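Local coordinates for protein phosphoserine aminotransferase (Bacillus alcalophilus, PDB 1W23) that catalyses the reversible, pyridoxal-phosphate-dependent transamination between 3-phosphohydroxypyruvate and phosphoserine in serine biosynthesis, working as a homodimer, at residues A[138-152]-A[164-176]. Numbering follows the deposited sequence.
Sequences LNENDAYLHITSNNT and INHAPLIADMSSD. With PLP (pyridoxal-5'-phosphate), chain J.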
ATOM      1  N   LEU A 138      14.790  20.260  25.523  1.00 14.42           N
ATOM      2  CA  LEU A 138      14.775  18.824  25.710  1.00 14.32           C
ATOM      3  C   LEU A 138      14.307  18.474  27.111  1.00 15.29           C
ATOM      4  O   LEU A 138      14.493  19.277  28.068  1.00 18.28           O
ATOM      5  CB  LEU A 138      16.151  18.247  25.423  1.00 15.55           C
ATOM      6  CG  LEU A 138      16.781  18.590  24.073  1.00 16.36           C
ATOM      7  CD1 LEU A 138      18.173  17.971  23.976  1.00 19.47           C
ATOM      8  CD2 LEU A 138      15.828  18.193  22.933  1.00 16.19           C
ATOM      9  N   ASN A 139      13.736  17.271  27.265  1.00 14.18           N
ATOM     10  CA  ASN A 139      13.220  16.834  28.557  1.00 14.42           C
ATOM     11  C   ASN A 139      13.884  15.523  28.913  1.00 14.73           C
ATOM     12  O   ASN A 139      14.078  14.665  28.023  1.00 14.51           O
ATOM     13  CB  ASN A 139      11.687  16.604  28.529  1.00 14.12           C
ATOM     14  CG  ASN A 139      10.966  17.830  28.024  1.00 14.77           C
ATOM     15  OD1 ASN A 139      10.886  18.849  28.727  1.00 17.13           O
ATOM     16  ND2 ASN A 139      10.470  17.786  26.796  1.00 14.55           N
ATOM     17  N   GLU A 140      14.217  15.330  30.193  1.00 16.38           N
ATOM     18  CA  GLU A 140      14.847  14.070  30.628  1.00 17.21           C
ATOM     19  C   GLU A 140      13.973  12.828  30.296  1.00 15.27           C
ATOM     20  O   GLU A 140      14.533  11.746  30.065  1.00 18.87           O
ATOM     21  CB  GLU A 140      15.133  14.169  32.109  1.00 23.94           C
ATOM     22  CG  GLU A 140      13.929  14.295  33.127  1.00 31.26           C
ATOM     23  CD  GLU A 140      14.502  14.167  34.554  1.00 36.55           C
ATOM     24  OE1 GLU A 140      14.823  15.103  35.393  1.00 25.94           O
ATOM     25  OE2 GLU A 140      14.624  12.918  34.880  1.00 25.70           O
ATOM     26  N   ASN A 141      12.664  13.029  30.308  1.00 13.63           N
ATOM     27  CA  ASN A 141      11.745  11.926  30.055  1.00 14.11           C
ATOM     28  C   ASN A 141      11.217  11.957  28.629  1.00 14.11           C
ATOM     29  O   ASN A 141      10.139  11.376  28.354  1.00 15.53           O
ATOM     30  CB  ASN A 141      10.611  11.921  31.086  1.00 16.31           C
ATOM     31  CG  ASN A 141       9.750  13.179  31.085  1.00 15.28           C
ATOM     32  OD1 ASN A 141      10.305  14.292  30.975  1.00 16.02           O
ATOM     33  ND2 ASN A 141       8.439  13.068  31.253  1.00 17.83           N
ATOM     34  N   ASP A 142      11.906  12.603  27.686  1.00 14.35           N
ATOM     35  CA  ASP A 142      11.559  12.445  26.273  1.00 12.80           C
ATOM     36  C   ASP A 142      11.615  10.982  25.873  1.00 12.92           C
ATOM     37  O   ASP A 142      12.609  10.271  26.100  1.00 14.20           O
ATOM     38  CB  ASP A 142      12.500  13.244  25.369  1.00 13.05           C
ATOM     39  CG  ASP A 142      12.279  14.731  25.385  1.00 13.05           C
ATOM     40  OD1 ASP A 142      11.173  15.217  25.743  1.00 13.73           O
ATOM     41  OD2 ASP A 142      13.232  15.462  24.983  1.00 14.24           O
ATOM     42  N   ALA A 143      10.554  10.513  25.201  1.00 12.62           N
ATOM     43  CA  ALA A 143      10.571   9.192  24.551  1.00 13.19           C
ATOM     44  C   ALA A 143      11.431   9.238  23.281  1.00 12.72           C
ATOM     45  O   ALA A 143      12.047   8.231  22.863  1.00 13.87           O
ATOM     46  CB  ALA A 143       9.157   8.755  24.206  1.00 15.17           C
ATOM     47  N   TYR A 144      11.480  10.379  22.624  1.00 12.12           N
ATOM     48  CA  TYR A 144      12.177  10.616  21.363  1.00 11.49           C
ATOM     49  C   TYR A 144      12.121  12.084  21.093  1.00 11.11           C
ATOM     50  O   TYR A 144      11.326  12.829  21.671  1.00 11.35           O
ATOM     51  CB  TYR A 144      11.514   9.814  20.246  1.00 11.90           C
ATOM     52  CG  TYR A 144      10.051  10.036  20.003  1.00 11.43           C
ATOM     53  CD1 TYR A 144       9.130   9.106  20.519  1.00 12.70           C
ATOM     54  CD2 TYR A 144       9.560  11.129  19.307  1.00 11.08           C
ATOM     55  CE1 TYR A 144       7.770   9.279  20.335  1.00 13.07           C
ATOM     56  CE2 TYR A 144       8.211  11.311  19.138  1.00 11.25           C
ATOM     57  CZ  TYR A 144       7.314  10.397  19.625  1.00 12.70           C
ATOM     58  OH  TYR A 144       5.954  10.538  19.461  1.00 13.63           O
ATOM     59  N   LEU A 145      12.959  12.517  20.131  1.00 10.94           N
ATOM     60  CA  LEU A 145      12.906  13.845  19.529  1.00 11.01           C
ATOM     61  C   LEU A 145      12.647  13.649  18.047  1.00 10.34           C
ATOM     62  O   LEU A 145      13.443  12.945  17.402  1.00 11.27           O
ATOM     63  CB  LEU A 145      14.216  14.608  19.721  1.00 11.39           C
ATOM     64  CG  LEU A 145      14.210  16.036  19.150  1.00 12.28           C
ATOM     65  CD1 LEU A 145      13.243  16.915  19.914  1.00 13.57           C
ATOM     66  CD2 LEU A 145      15.621  16.580  19.143  1.00 14.40           C
ATOM     67  N   HIS A 146      11.551  14.205  17.543  1.00  9.97           N
ATOM     68  CA  HIS A 146      11.128  14.012  16.144  1.00  9.76           C
ATOM     69  C   HIS A 146      11.368  15.261  15.346  1.00  9.74           C
ATOM     70  O   HIS A 146      10.974  16.361  15.767  1.00 10.14           O
ATOM     71  CB  HIS A 146       9.636  13.630  16.132  1.00  9.90           C
ATOM     72  CG  HIS A 146       9.101  13.364  14.749  1.00  9.58           C
ATOM     73  ND1 HIS A 146       8.783  14.384  13.827  1.00  9.38           N
ATOM     74  CD2 HIS A 146       8.770  12.195  14.154  1.00 10.38           C
ATOM     75  CE1 HIS A 146       8.288  13.790  12.723  1.00  9.66           C
ATOM     76  NE2 HIS A 146       8.297  12.461  12.898  1.00 10.10           N
ATOM     77  N   ILE A 147      11.988  15.093  14.164  1.00  9.30           N
ATOM     78  CA  ILE A 147      12.226  16.166  13.215  1.00  9.05           C
ATOM     79  C   ILE A 147      11.671  15.762  11.858  1.00  8.45           C
ATOM     80  O   ILE A 147      11.429  14.585  11.568  1.00  8.99           O
ATOM     81  CB  ILE A 147      13.729  16.493  13.096  1.00  9.50           C
ATOM     82  CG1 ILE A 147      14.543  15.375  12.450  1.00  9.76           C
ATOM     83  CG2 ILE A 147      14.302  16.899  14.463  1.00 10.50           C
ATOM     84  CD1 ILE A 147      15.983  15.731  12.168  1.00 11.48           C
ATOM     85  N   THR A 148      11.536  16.782  10.983  1.00  9.18           N
ATOM     86  CA  THR A 148      11.135  16.608   9.598  1.00  8.65           C
ATOM     87  C   THR A 148      12.302  17.146   8.763  1.00  8.74           C
ATOM     88  O   THR A 148      12.573  18.371   8.792  1.00  9.24           O
ATOM     89  CB  THR A 148       9.858  17.378   9.279  1.00  8.66           C
ATOM     90  OG1 THR A 148       8.871  17.107  10.295  1.00  9.19           O
ATOM     91  CG2 THR A 148       9.356  17.035   7.895  1.00  9.46           C
ATOM     92  N   SER A 149      13.072  16.273   8.119  1.00  8.65           N
ATOM     93  CA  SER A 149      14.336  16.738   7.498  1.00  8.68           C
ATOM     94  C   SER A 149      14.149  17.725   6.374  1.00  8.24           C
ATOM     95  O   SER A 149      14.914  18.676   6.242  1.00  9.09           O
ATOM     96  CB  SER A 149      15.124  15.505   7.006  1.00  9.30           C
ATOM     97  OG  SER A 149      14.330  14.734   6.138  1.00  9.28           O
ATOM     98  N   ASN A 150      13.103  17.528   5.569  1.00  8.34           N
ATOM     99  CA  ASN A 150      12.781  18.375   4.437  1.00  8.22           C
ATOM    100  C   ASN A 150      11.282  18.696   4.550  1.00  8.31           C
ATOM    101  O   ASN A 150      10.424  17.797   4.573  1.00  8.60           O
ATOM    102  CB  ASN A 150      13.165  17.691   3.108  1.00  8.32           C
ATOM    103  CG  ASN A 150      13.012  18.660   1.932  1.00  8.54           C
ATOM    104  OD1 ASN A 150      13.938  19.482   1.719  1.00  9.09           O
ATOM    105  ND2 ASN A 150      11.883  18.579   1.246  1.00  8.97           N
ATOM    106  N   ASN A 151      11.009  19.978   4.672  1.00  8.63           N
ATOM    107  CA  ASN A 151       9.658  20.474   4.907  1.00  8.61           C
ATOM    108  C   ASN A 151       9.034  20.791   3.555  1.00  8.49           C
ATOM    109  O   ASN A 151       9.187  21.878   2.978  1.00  9.06           O
ATOM    110  CB  ASN A 151       9.703  21.701   5.811  1.00  9.19           C
ATOM    111  CG  ASN A 151      10.434  21.313   7.091  1.00  8.90           C
ATOM    112  OD1 ASN A 151       9.856  20.631   7.938  1.00  9.43           O
ATOM    113  ND2 ASN A 151      11.672  21.733   7.226  1.00  9.86           N
ATOM    114  N   THR A 152       8.364  19.763   3.009  1.00  8.77           N
ATOM    115  CA  THR A 152       7.991  19.708   1.587  1.00  8.55           C
ATOM    116  C   THR A 152       7.155  20.901   1.154  1.00  8.74           C
ATOM    117  O   THR A 152       7.242  21.335  -0.010  1.00  9.37           O
ATOM    118  CB  THR A 152       7.184  18.389   1.349  1.00  8.99           C
ATOM    119  OG1 THR A 152       7.768  17.376   2.187  1.00  8.92           O
ATOM    120  CG2 THR A 152       7.220  17.957  -0.111  1.00  9.41           C
ATOM    121  N   ILE A 164      21.984  14.078  19.564  1.00 18.97           N
ATOM    122  CA  ILE A 164      20.960  13.820  20.592  1.00 21.59           C
ATOM    123  C   ILE A 164      21.406  12.579  21.330  1.00 20.75           C
ATOM    124  O   ILE A 164      21.663  11.595  20.607  1.00 29.69           O
ATOM    125  CB  ILE A 164      19.584  13.707  19.879  1.00 21.62           C
ATOM    126  CG1 ILE A 164      19.326  15.038  19.111  1.00 23.39           C
ATOM    127  CG2 ILE A 164      18.327  13.399  20.624  1.00 25.72           C
ATOM    128  CD1 ILE A 164      19.276  16.241  20.025  1.00 24.49           C
ATOM    129  N   ASN A 165      21.559  12.575  22.626  1.00 20.61           N
ATOM    130  CA  ASN A 165      22.055  11.498  23.444  1.00 24.12           C
ATOM    131  C   ASN A 165      21.054  10.988  24.473  1.00 20.48           C
ATOM    132  O   ASN A 165      21.236   9.895  25.057  1.00 25.11           O
ATOM    133  CB  ASN A 165      23.388  11.964  24.144  1.00 34.64           C
ATOM    134  CG  ASN A 165      24.422  12.598  23.223  1.00 49.06           C
ATOM    135  OD1 ASN A 165      24.984  11.980  22.291  1.00 65.79           O
ATOM    136  ND2 ASN A 165      24.822  13.881  23.399  1.00 79.61           N
ATOM    137  N   HIS A 166      20.009  11.756  24.780  1.00 17.31           N
ATOM    138  CA  HIS A 166      19.140  11.530  25.920  1.00 18.79           C
ATOM    139  C   HIS A 166      17.897  10.691  25.551  1.00 17.07           C
ATOM    140  O   HIS A 166      17.233  10.211  26.439  1.00 19.87           O
ATOM    141  CB  HIS A 166      18.674  12.828  26.573  1.00 20.38           C
ATOM    142  CG  HIS A 166      17.642  13.541  25.745  1.00 18.42           C
ATOM    143  ND1 HIS A 166      17.860  14.033  24.470  1.00 18.17           N
ATOM    144  CD2 HIS A 166      16.354  13.810  26.001  1.00 18.34           C
ATOM    145  CE1 HIS A 166      16.739  14.588  24.003  1.00 17.24           C
ATOM    146  NE2 HIS A 166      15.800  14.467  24.895  1.00 16.70           N
ATOM    147  N   ALA A 167      17.648  10.562  24.254  1.00 15.97           N
ATOM    148  CA  ALA A 167      16.476   9.908  23.669  1.00 14.21           C
ATOM    149  C   ALA A 167      16.788   9.670  22.197  1.00 13.71           C
ATOM    150  O   ALA A 167      17.661  10.372  21.651  1.00 14.47           O
ATOM    151  CB  ALA A 167      15.275  10.844  23.814  1.00 15.72           C
ATOM    152  N   PRO A 168      16.141   8.759  21.508  1.00 13.12           N
ATOM    153  CA  PRO A 168      16.400   8.599  20.098  1.00 13.25           C
ATOM    154  C   PRO A 168      15.892   9.745  19.256  1.00 12.38           C
ATOM    155  O   PRO A 168      14.820  10.284  19.484  1.00 13.23           O
ATOM    156  CB  PRO A 168      15.589   7.312  19.793  1.00 14.93           C
ATOM    157  CG  PRO A 168      14.525   7.229  20.834  1.00 16.25           C
ATOM    158  CD  PRO A 168      15.202   7.752  22.093  1.00 15.34           C
ATOM    159  N   LEU A 169      16.688  10.084  18.248  1.00 12.43           N
ATOM    160  CA  LEU A 169      16.313  11.040  17.221  1.00 11.64           C
ATOM    161  C   LEU A 169      15.541  10.303  16.114  1.00 10.92           C
ATOM    162  O   LEU A 169      16.038   9.269  15.611  1.00 12.06           O
ATOM    163  CB  LEU A 169      17.544  11.733  16.673  1.00 12.09           C
ATOM    164  CG  LEU A 169      17.316  12.804  15.586  1.00 12.40           C
ATOM    165  CD1 LEU A 169      16.535  13.980  16.122  1.00 14.23           C
ATOM    166  CD2 LEU A 169      18.666  13.277  15.001  1.00 13.23           C
ATOM    167  N   ILE A 170      14.380  10.815  15.767  1.00 10.49           N
ATOM    168  CA  ILE A 170      13.488  10.196  14.761  1.00 10.76           C
ATOM    169  C   ILE A 170      13.230  11.216  13.687  1.00  9.59           C
ATOM    170  O   ILE A 170      12.992  12.409  14.021  1.00 10.37           O
ATOM    171  CB  ILE A 170      12.142   9.783  15.398  1.00 14.14           C
ATOM    172  CG1 ILE A 170      12.464   9.109  16.714  0.60 18.31           C
ATOM    173  CG2 ILE A 170      11.284   9.051  14.374  1.00 12.30           C
ATOM    174  CD1 ILE A 170      12.248   7.670  16.869  0.60 17.29           C
ATOM    175  N   ALA A 171      13.297  10.792  12.424  1.00  9.84           N
ATOM    176  CA  ALA A 171      13.090  11.765  11.344  1.00  9.85           C
ATOM    177  C   ALA A 171      12.153  11.255  10.257  1.00  8.98           C
ATOM    178  O   ALA A 171      12.310  10.144   9.726  1.00  9.70           O
ATOM    179  CB  ALA A 171      14.442  12.088  10.687  1.00 10.90           C
ATOM    180  N   ASP A 172      11.227  12.126   9.895  1.00  8.82           N
ATOM    181  CA  ASP A 172      10.402  12.005   8.696  1.00  8.36           C
ATOM    182  C   ASP A 172      11.235  12.591   7.555  1.00  8.46           C
ATOM    183  O   ASP A 172      11.367  13.810   7.395  1.00  8.72           O
ATOM    184  CB  ASP A 172       9.105  12.805   8.849  1.00  8.65           C
ATOM    185  CG  ASP A 172       8.234  12.831   7.611  1.00  8.01           C
ATOM    186  OD1 ASP A 172       8.618  12.217   6.563  1.00  8.46           O
ATOM    187  OD2 ASP A 172       7.168  13.472   7.695  1.00  8.83           O
ATOM    188  N   MET A 173      11.832  11.682   6.773  1.00  8.38           N
ATOM    189  CA  MET A 173      12.687  12.025   5.633  1.00  8.94           C
ATOM    190  C   MET A 173      11.970  11.791   4.314  1.00  8.21           C
ATOM    191  O   MET A 173      12.629  11.598   3.268  1.00  8.86           O
ATOM    192  CB  MET A 173      14.031  11.276   5.649  1.00  9.23           C
ATOM    193  CG  MET A 173      14.817  11.570   6.972  1.00  9.36           C
ATOM    194  SD  MET A 173      16.500  10.954   6.790  1.00 12.74           S
ATOM    195  CE  MET A 173      17.256  11.583   8.298  1.00 13.02           C
ATOM    196  N   SER A 174      10.648  11.805   4.303  1.00  8.42           N
ATOM    197  CA  SER A 174       9.891  11.514   3.097  1.00  8.07           C
ATOM    198  C   SER A 174      10.385  12.247   1.870  1.00  8.34           C
ATOM    199  O   SER A 174      10.508  11.627   0.802  1.00  9.65           O
ATOM    200  CB  SER A 174       8.433  11.857   3.290  1.00  9.13           C
ATOM    201  OG  SER A 174       7.793  11.021   4.248  1.00  9.23           O
ATOM    202  N   SER A 175      10.672  13.556   1.961  1.00  8.12           N
ATOM    203  CA  SER A 175      10.958  14.318   0.762  1.00  8.37           C
ATOM    204  C   SER A 175      12.440  14.583   0.517  1.00  9.13           C
ATOM    205  O   SER A 175      12.763  15.268  -0.466  1.00 10.25           O
ATOM    206  CB  SER A 175      10.096  15.566   0.707  1.00  8.66           C
ATOM    207  OG  SER A 175      10.252  16.332   1.893  1.00  8.56           O
ATOM    208  N   ASP A 176      13.361  13.987   1.286  1.00  8.66           N
ATOM    209  CA  ASP A 176      14.777  14.077   0.945  1.00  8.77           C
ATOM    210  C   ASP A 176      15.580  12.823   1.228  1.00  8.69           C
ATOM    211  O   ASP A 176      16.809  12.846   1.020  1.00  9.05           O
ATOM    212  CB  ASP A 176      15.473  15.293   1.571  1.00  8.83           C
ATOM    213  CG  ASP A 176      15.733  15.187   3.073  1.00  9.22           C
ATOM    214  OD1 ASP A 176      15.235  14.189   3.671  1.00  9.40           O
ATOM    215  OD2 ASP A 176      16.405  16.105   3.606  1.00 10.13           O
TER
HETATM  216  N1  PLP J1367       5.792  13.803   5.422  1.00  8.51           N
HETATM  217  C2  PLP J1367       6.363  14.550   4.405  1.00  8.34           C
HETATM  218  C2A PLP J1367       7.600  15.296   4.740  1.00 10.14           C
HETATM  219  C3  PLP J1367       5.779  14.561   3.148  1.00  9.86           C
HETATM  220  O3  PLP J1367       6.334  15.250   2.178  1.00 11.51           O
HETATM  221  C4  PLP J1367       4.568  13.812   2.913  1.00 10.95           C
HETATM  222  C4A PLP J1367       3.996  13.780   1.541  1.00 21.32           C
HETATM  223  C5  PLP J1367       4.033  13.058   3.971  1.00  9.55           C
HETATM  224  C6  PLP J1367       4.650  13.095   5.211  1.00  8.90           C
HETATM  225  C5A PLP J1367       2.763  12.268   3.840  1.00 11.59           C
HETATM  226  O4P PLP J1367       3.067  10.999   3.151  1.00  9.59           O
HETATM  227  P   PLP J1367       1.844   9.976   2.802  1.00  8.60           P
HETATM  228  O1P PLP J1367       0.926  10.708   1.872  1.00  8.88           O
HETATM  229  O2P PLP J1367       1.171   9.628   4.121  1.00  9.14           O
HETATM  230  O3P PLP J1367       2.605   8.802   2.207  1.00 10.00           O
HETATM  231  O   HOH W   1      17.200  11.224  29.091  1.00 38.74           O
HETATM  232  O   HOH W   2       6.928  15.209   9.810  1.00  9.24           O
HETATM  233  O   HOH W   3      11.149  15.034   4.652  1.00  8.98           O
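Leu145 and Leu169 pair in register on parallel strands, 144-148 and 169-172, an example of how a sheet delivers side chains to a cofactor. Five backbone hydrogen bonds join the two segments, the last, Ser149 N to Asp172 O, the most bent. On one face, Ile147 lays CG1 against Ala171 CB (3.7 Å) and CG2 against Leu169 CD1; His146, Ile170 and Asp172 line the other. At the far end His166 presents NE2 in its ring plane to the anti lone pair of Asp142 OD2 (2.8 Å), the carboxylate turned 60° from the ring.

Beyond the strands, Ser175 OG takes an N-H from Asn150 ND2 (2.9 Å) and shares a hydrogen bond with Thr152 OG1, which is also hydrogen-bonded to PLP O3. Asn150 OD1 is hydrogen-bonded to Ser295 OG. Ser149 OG, lodged between its own N and carbonyl carbon (chi1 55°), donates to Asp176 OD1. Asp172 closes an Asx turn, Ser174 N and OG both gripping OD1, while OD2 lies 2.7 Å from PLP N1, where it would probably favour a protonated pyridine. An aspartate at the C-terminal end of a central parallel strand, facing the pyridine nitrogen, typifies the cofactor site of fold-type I aminotransferases.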